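Local coordinates for protein Non-reducing end alpha-L-arabinofuranosidase BoGH43B (Bacteroides ovatus, PDB 5JOZ) that cleaves terminal non-reducing alpha-L-arabinofuranosyl residues from xyloglucan branches, converting S units to X units during xyloglucan degradation, at residues K346-N351 against S357-G362; T404-N407 against A412-R415; T445-E450 against T477-G482. All coordinates share one frame; numbering follows the deposited sequence.

Interaction 1 (K346-N351 against S357-G362); sequences KGTAIN and SPSFIG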
# COMPACT_ATOMS: atom_id res chain seq x y z
N LYS A 346 4.26 16.89 -17.57
CA LYS A 346 3.37 17.68 -18.43
C LYS A 346 1.95 17.62 -17.87
O LYS A 346 1.27 16.60 -17.97
CB LYS A 346 3.35 17.13 -19.85
CG LYS A 346 4.66 17.19 -20.60
CD LYS A 346 4.40 17.06 -22.10
CE LYS A 346 5.64 17.32 -22.93
NZ LYS A 346 6.59 16.17 -22.90
N GLY A 347 1.49 18.72 -17.31
CA GLY A 347 0.14 18.78 -16.78
C GLY A 347 -0.86 18.81 -17.90
O GLY A 347 -0.73 19.61 -18.82
N THR A 348 -1.86 17.93 -17.83
CA THR A 348 -2.93 17.87 -18.81
C THR A 348 -4.15 18.58 -18.23
O THR A 348 -4.09 19.15 -17.14
CB THR A 348 -3.28 16.40 -19.13
OG1 THR A 348 -3.86 15.77 -17.98
CG2 THR A 348 -2.04 15.63 -19.55
N ALA A 349 -5.26 18.54 -18.98
CA ALA A 349 -6.58 18.98 -18.47
C ALA A 349 -7.02 18.20 -17.24
O ALA A 349 -7.72 18.75 -16.39
CB ALA A 349 -7.64 18.84 -19.56
N ILE A 350 -6.62 16.93 -17.17
CA ILE A 350 -7.00 16.03 -16.08
C ILE A 350 -6.50 16.60 -14.75
O ILE A 350 -5.33 16.98 -14.64
CB ILE A 350 -6.41 14.60 -16.25
CG1 ILE A 350 -6.66 14.00 -17.65
CG2 ILE A 350 -6.95 13.67 -15.17
CD1 ILE A 350 -8.07 14.15 -18.16
N ASN A 351 -7.40 16.70 -13.77
CA ASN A 351 -7.04 16.87 -12.35
C ASN A 351 -7.59 15.67 -11.54
O ASN A 351 -7.86 14.62 -12.13
CB ASN A 351 -7.47 18.26 -11.80
CG ASN A 351 -8.98 18.50 -11.85
OD1 ASN A 351 -9.80 17.59 -11.82
ND2 ASN A 351 -9.34 19.78 -11.91
N SER A 357 -6.18 9.27 -15.00
CA SER A 357 -4.82 9.42 -14.49
C SER A 357 -4.29 10.85 -14.67
O SER A 357 -3.80 11.20 -15.76
CB SER A 357 -3.90 8.42 -15.17
OG SER A 357 -2.64 8.38 -14.52
N PRO A 358 -4.35 11.66 -13.59
CA PRO A 358 -3.71 12.97 -13.62
C PRO A 358 -2.18 12.87 -13.62
O PRO A 358 -1.64 11.86 -13.18
CB PRO A 358 -4.21 13.64 -12.34
CG PRO A 358 -4.60 12.54 -11.43
CD PRO A 358 -4.86 11.32 -12.25
N SER A 359 -1.51 13.91 -14.11
CA SER A 359 -0.05 13.95 -14.09
C SER A 359 0.49 14.11 -12.64
O SER A 359 0.87 15.20 -12.20
CB SER A 359 0.46 15.07 -15.02
OG SER A 359 -0.16 14.99 -16.30
N PHE A 360 0.50 13.00 -11.93
CA PHE A 360 0.89 12.92 -10.54
C PHE A 360 1.85 11.75 -10.42
O PHE A 360 1.61 10.69 -11.00
CB PHE A 360 -0.34 12.67 -9.65
CG PHE A 360 -0.01 12.36 -8.21
CD1 PHE A 360 0.29 11.06 -7.80
CD2 PHE A 360 -0.04 13.36 -7.25
CE1 PHE A 360 0.58 10.78 -6.49
CE2 PHE A 360 0.25 13.09 -5.93
CZ PHE A 360 0.56 11.79 -5.54
N ILE A 361 2.95 11.96 -9.70
CA ILE A 361 3.92 10.91 -9.40
C ILE A 361 4.33 11.10 -7.95
O ILE A 361 4.90 12.14 -7.57
CB ILE A 361 5.16 10.96 -10.32
CG1 ILE A 361 4.71 10.97 -11.80
CG2 ILE A 361 6.09 9.78 -10.04
CD1 ILE A 361 5.81 10.82 -12.84
N GLY A 362 4.03 10.11 -7.12
CA GLY A 362 4.25 10.26 -5.69
C GLY A 362 4.72 9.01 -5.00
O GLY A 362 4.91 7.96 -5.63
O HOH W 1 -2.61 13.59 -17.04
O HOH W 2 -2.55 16.61 -15.22
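Ser-359 OG is gripped from two directions: it donates to Lys-346 O at 2.7 Å and receives a hydrogen bond from water 1. Its chi1 of -49° sets OG beside its own backbone N, turned to the loop, and it reaches the Lys-346 carbonyl from 33° off that group's plane. Water 1 extends the grip, lying 2.7 Å from Thr-348 OG1 and donating to Ser-357 O, and so ties the two hydroxyls to that carbonyl. A second water takes the N-H groups of Thr-348 and Ser-359 and donates to Ile-350 O, 2.9 Å from it, linking the two backbones. Thr-348 OG1 also accepts from Ile-350 N (3.1 Å), an ST turn that bends the loop. Beyond this polar group, Ile-350 CG2, anti to its backbone N, sits 3.6 Å from Pro-358 N and 3.9 Å from Pro-358 CB, the apolar part of the contact. Ser-359 is itself the centre of an inverse gamma turn. The loop leaves strand 343-345 and returns as strand 359-364, whose sheet neighbour 480-486 holds both sides: Ser-486 OG bonds to Ile-350 O, and Ala-485 pairs with the backbone of Ser-359.

Interaction 2 (T404-N407 against A412-R415); sequences TERN and AMIR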
# COMPACT_ATOMS: atom_id res chain seq x y z
N THR A 404 1.77 28.73 -9.68
CA THR A 404 0.73 29.14 -10.64
C THR A 404 0.86 30.65 -10.94
O THR A 404 1.84 31.29 -10.52
CB THR A 404 -0.68 28.79 -10.10
OG1 THR A 404 -1.68 29.09 -11.09
CG2 THR A 404 -0.99 29.54 -8.83
N GLU A 405 -0.12 31.21 -11.66
CA GLU A 405 -0.14 32.63 -12.01
C GLU A 405 -1.41 33.25 -11.43
O GLU A 405 -2.50 32.72 -11.63
CB GLU A 405 -0.08 32.81 -13.54
CG GLU A 405 0.27 34.22 -14.03
CD GLU A 405 1.78 34.53 -14.03
OE1 GLU A 405 2.14 35.69 -14.33
OE2 GLU A 405 2.61 33.63 -13.75
N ARG A 406 -1.26 34.34 -10.69
CA ARG A 406 -2.38 35.04 -10.10
C ARG A 406 -2.22 36.52 -10.38
O ARG A 406 -1.22 37.11 -10.00
CB ARG A 406 -2.43 34.80 -8.59
CG ARG A 406 -2.90 33.41 -8.18
CD ARG A 406 -4.39 33.19 -8.45
NE ARG A 406 -4.84 31.82 -8.21
CZ ARG A 406 -4.74 30.79 -9.06
NH1 ARG A 406 -4.17 30.92 -10.25
NH2 ARG A 406 -5.22 29.61 -8.71
N ASN A 407 -3.19 37.10 -11.07
CA ASN A 407 -3.19 38.52 -11.41
C ASN A 407 -1.88 39.00 -12.02
O ASN A 407 -1.27 39.97 -11.57
CB ASN A 407 -3.60 39.33 -10.17
CG ASN A 407 -5.04 39.08 -9.78
OD1 ASN A 407 -5.91 38.94 -10.63
ND2 ASN A 407 -5.30 39.01 -8.48
N ALA A 412 3.66 31.21 -5.48
CA ALA A 412 3.61 29.93 -4.80
C ALA A 412 2.32 29.90 -3.99
O ALA A 412 1.98 30.88 -3.34
CB ALA A 412 4.81 29.76 -3.89
N MET A 413 1.60 28.78 -4.06
CA MET A 413 0.27 28.66 -3.48
C MET A 413 0.19 27.37 -2.65
O MET A 413 0.53 26.31 -3.14
CB MET A 413 -0.78 28.63 -4.60
CG MET A 413 -2.21 28.36 -4.15
SD MET A 413 -3.47 28.52 -5.44
CE MET A 413 -2.99 27.21 -6.57
N ILE A 414 -0.26 27.49 -1.40
CA ILE A 414 -0.77 26.35 -0.62
C ILE A 414 -2.28 26.42 -0.72
O ILE A 414 -2.87 27.44 -0.41
CB ILE A 414 -0.28 26.30 0.87
CG1 ILE A 414 -0.86 25.09 1.60
CG2 ILE A 414 -0.63 27.56 1.66
CD1 ILE A 414 -0.58 23.75 0.95
N ARG A 415 -2.90 25.34 -1.19
CA ARG A 415 -4.34 25.30 -1.38
C ARG A 415 -4.89 24.01 -0.78
O ARG A 415 -4.52 22.92 -1.20
CB ARG A 415 -4.68 25.39 -2.86
CG ARG A 415 -6.16 25.58 -3.16
CD ARG A 415 -6.40 25.58 -4.67
NE ARG A 415 -5.99 24.30 -5.26
CZ ARG A 415 -5.80 24.07 -6.56
NH1 ARG A 415 -5.95 25.03 -7.47
NH2 ARG A 415 -5.43 22.86 -6.94
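The beta hairpin of strands 397-406 and 409-418 carries this contact near its turn, where side chains on one face meet diagonally across the two strands. Met-413 is the central piece. Its chain leaves with CG anti to the backbone N (chi1 174°), runs on extended, and bends only at the last torsion, which places the methyl CE 3.8 Å from Thr-404 CG2. The same methyl and the sulfur SD each lie 3.9 Å from Arg-406 NH2, with SD approaching the guanidinium at a slant. Thr-404 and Arg-406, two residues apart on their strand, pack on each other as well: Thr-404 CG2 stands over one guanidinium face, offset toward its rim. NH1 helps fix the rotation of that flat group, donating to Glu-405 O at 2.8 Å and bonding also to Glu-383 O; the Glu-405 acceptor lies close to the guanidinium plane, although NH1 itself sits 44° out of the carbonyl plane. Thr-404 OG1 is held by Glu-385 O. A leucine in place of Arg-406 would probably leave the carbonyls of Glu-405 and Glu-383 without this donor and strip Met-413 of the group beside its sulfur. Arg-415 NH1 comes within 4.8 Å of Arg-406 NH2, a proximity of like charges probably eased by the salt bridges of Arg-415 to Asp-400 and Glu-386. Alternation turns Ala-412 and Ile-414 to the other face, against strand 446-453, as expected of an antiparallel hairpin in a concanavalin A-like beta-sandwich.

Interaction 3 (T445-E450 against T477-G482); sequences TTYTFE and TGVFIG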
# COMPACT_ATOMS: atom_id res chain seq x y z
N THR A 445 1.14 15.61 13.84
CA THR A 445 -0.06 16.44 13.78
C THR A 445 -0.11 17.42 12.60
O THR A 445 -1.19 17.73 12.11
CB THR A 445 -0.20 17.28 15.08
OG1 THR A 445 0.97 18.09 15.25
CG2 THR A 445 -0.35 16.36 16.31
N THR A 446 1.04 17.92 12.15
CA THR A 446 1.06 19.08 11.24
C THR A 446 1.99 18.91 10.05
O THR A 446 3.12 18.42 10.18
CB THR A 446 1.44 20.39 11.98
OG1 THR A 446 2.74 20.25 12.56
CG2 THR A 446 0.43 20.70 13.09
N TYR A 447 1.49 19.33 8.89
CA TYR A 447 2.30 19.55 7.71
C TYR A 447 2.57 21.02 7.66
O TYR A 447 1.64 21.81 7.86
CB TYR A 447 1.54 19.17 6.45
CG TYR A 447 1.23 17.72 6.30
CD1 TYR A 447 2.22 16.81 5.97
CD2 TYR A 447 -0.07 17.25 6.44
CE1 TYR A 447 1.94 15.47 5.80
CE2 TYR A 447 -0.37 15.90 6.27
CZ TYR A 447 0.65 15.02 5.95
OH TYR A 447 0.37 13.68 5.80
N THR A 448 3.82 21.39 7.39
CA THR A 448 4.21 22.78 7.16
C THR A 448 4.78 22.90 5.75
O THR A 448 5.57 22.06 5.33
CB THR A 448 5.21 23.26 8.23
OG1 THR A 448 4.65 23.05 9.52
CG2 THR A 448 5.52 24.76 8.07
N PHE A 449 4.36 23.95 5.04
CA PHE A 449 4.66 24.15 3.62
C PHE A 449 5.55 25.39 3.43
O PHE A 449 5.20 26.48 3.90
CB PHE A 449 3.35 24.35 2.85
CG PHE A 449 2.40 23.20 2.98
CD1 PHE A 449 1.46 23.15 4.01
CD2 PHE A 449 2.45 22.14 2.07
CE1 PHE A 449 0.60 22.07 4.13
CE2 PHE A 449 1.58 21.06 2.18
CZ PHE A 449 0.65 21.02 3.21
N GLU A 450 6.68 25.21 2.73
CA GLU A 450 7.74 26.23 2.61
C GLU A 450 8.23 26.36 1.16
O GLU A 450 8.17 25.40 0.40
CB GLU A 450 8.94 25.87 3.52
CG GLU A 450 8.59 25.60 4.99
CD GLU A 450 8.42 24.12 5.37
OE1 GLU A 450 8.24 23.25 4.49
OE2 GLU A 450 8.46 23.81 6.60
N THR A 477 -6.78 3.62 2.05
CA THR A 477 -5.45 4.10 1.71
C THR A 477 -4.90 5.04 2.79
O THR A 477 -5.56 5.31 3.80
CB THR A 477 -5.47 4.83 0.36
OG1 THR A 477 -6.42 5.90 0.41
CG2 THR A 477 -5.83 3.86 -0.75
N GLY A 478 -3.66 5.47 2.56
CA GLY A 478 -2.97 6.45 3.38
C GLY A 478 -2.24 7.46 2.50
O GLY A 478 -2.21 7.33 1.27
N VAL A 479 -1.64 8.45 3.13
CA VAL A 479 -1.12 9.62 2.41
C VAL A 479 0.03 9.29 1.44
O VAL A 479 0.95 8.54 1.76
CB VAL A 479 -0.65 10.71 3.41
CG1 VAL A 479 0.14 11.81 2.72
CG2 VAL A 479 -1.86 11.30 4.15
N PHE A 480 -0.04 9.87 0.24
CA PHE A 480 1.10 9.91 -0.67
C PHE A 480 1.52 11.36 -0.82
O PHE A 480 0.67 12.25 -0.86
CB PHE A 480 0.74 9.37 -2.04
CG PHE A 480 0.76 7.88 -2.14
CD1 PHE A 480 -0.15 7.12 -1.44
CD2 PHE A 480 1.68 7.24 -2.95
CE1 PHE A 480 -0.15 5.73 -1.53
CE2 PHE A 480 1.69 5.85 -3.04
CZ PHE A 480 0.77 5.10 -2.33
N ILE A 481 2.82 11.58 -0.91
CA ILE A 481 3.37 12.90 -1.21
C ILE A 481 3.97 12.77 -2.60
O ILE A 481 4.72 11.82 -2.85
CB ILE A 481 4.38 13.35 -0.14
CG1 ILE A 481 3.64 13.41 1.21
CG2 ILE A 481 5.00 14.70 -0.50
CD1 ILE A 481 4.39 14.08 2.34
N GLY A 482 3.62 13.69 -3.50
CA GLY A 482 4.03 13.58 -4.88
C GLY A 482 4.13 14.85 -5.70
O GLY A 482 3.54 15.88 -5.35
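Tyr-447 and Val-479 approach from opposite directions, the phenol oxygen of one reaching the branched end of the other. Tyr-447 OH lies 3.6 Å from Val-479 CG1 and 3.7 Å from Val-479 CG2, so the two methyls share the contact almost equally. With CG1 anti to its backbone N (chi1 169°), the valine presents both branches to the oxygen. A looser touch follows along the ring, where Ile-481 CD1 comes obliquely to within 4.5 Å of Tyr-447 CE1. The backbones stay far apart, 11.2 Å between the CA atoms of Tyr-447 and Ile-481, a gap spanned by side chains alone.

In the next shell, Gln-365 OE1 hydrogen-bonds to Tyr-447 OH, which satisfies this buried hydroxyl amid apolar methyls, and the Val-479 side chain also packs on Gln-365. Val-391 packs on both Tyr-447 and Val-479, and Tyr-399 lies against the tyrosine. Further out the contact nears the family 43 catalytic part of the chain: His-265 touches Tyr-447, and Phe-480 stacks with Tyr-35. The arrangement is the interior of a beta-sandwich. Strand 446-453 runs between 436-442 and 456-464 in one sheet. Ile-481 lies on strand 480-486 of the facing sheet, paired with 359-364, 386-387 and 389-392, whereas Val-479 sits in the loop just ahead of it.

Overall arrangement
All three contacts lie in the C-terminal concanavalin A-like part, and their chemistry follows their place in it. Interaction 1, partly buried at a loop, is polar and water-mediated; interaction 2, buried although its arginine is partly exposed, joins adjacent hairpin strands through a methionine, a threonine and that arginine; interaction 3, wholly buried, links the two sheets by van der Waals contact, one buried hydroxyl among methyls. Interactions 1 and 3 touch at neighbouring strands 359-364 and 480-486, with Phe-360 CE2 4.0 Å from Gly-482 CA. Interactions 2 and 3 meet across the sandwich, where Ile-414 CD1 lies 3.6 Å from Phe-449 CD2. Interactions 1 and 2 reach the same sheet yet do not touch, their nearest atoms about 7 Å apart.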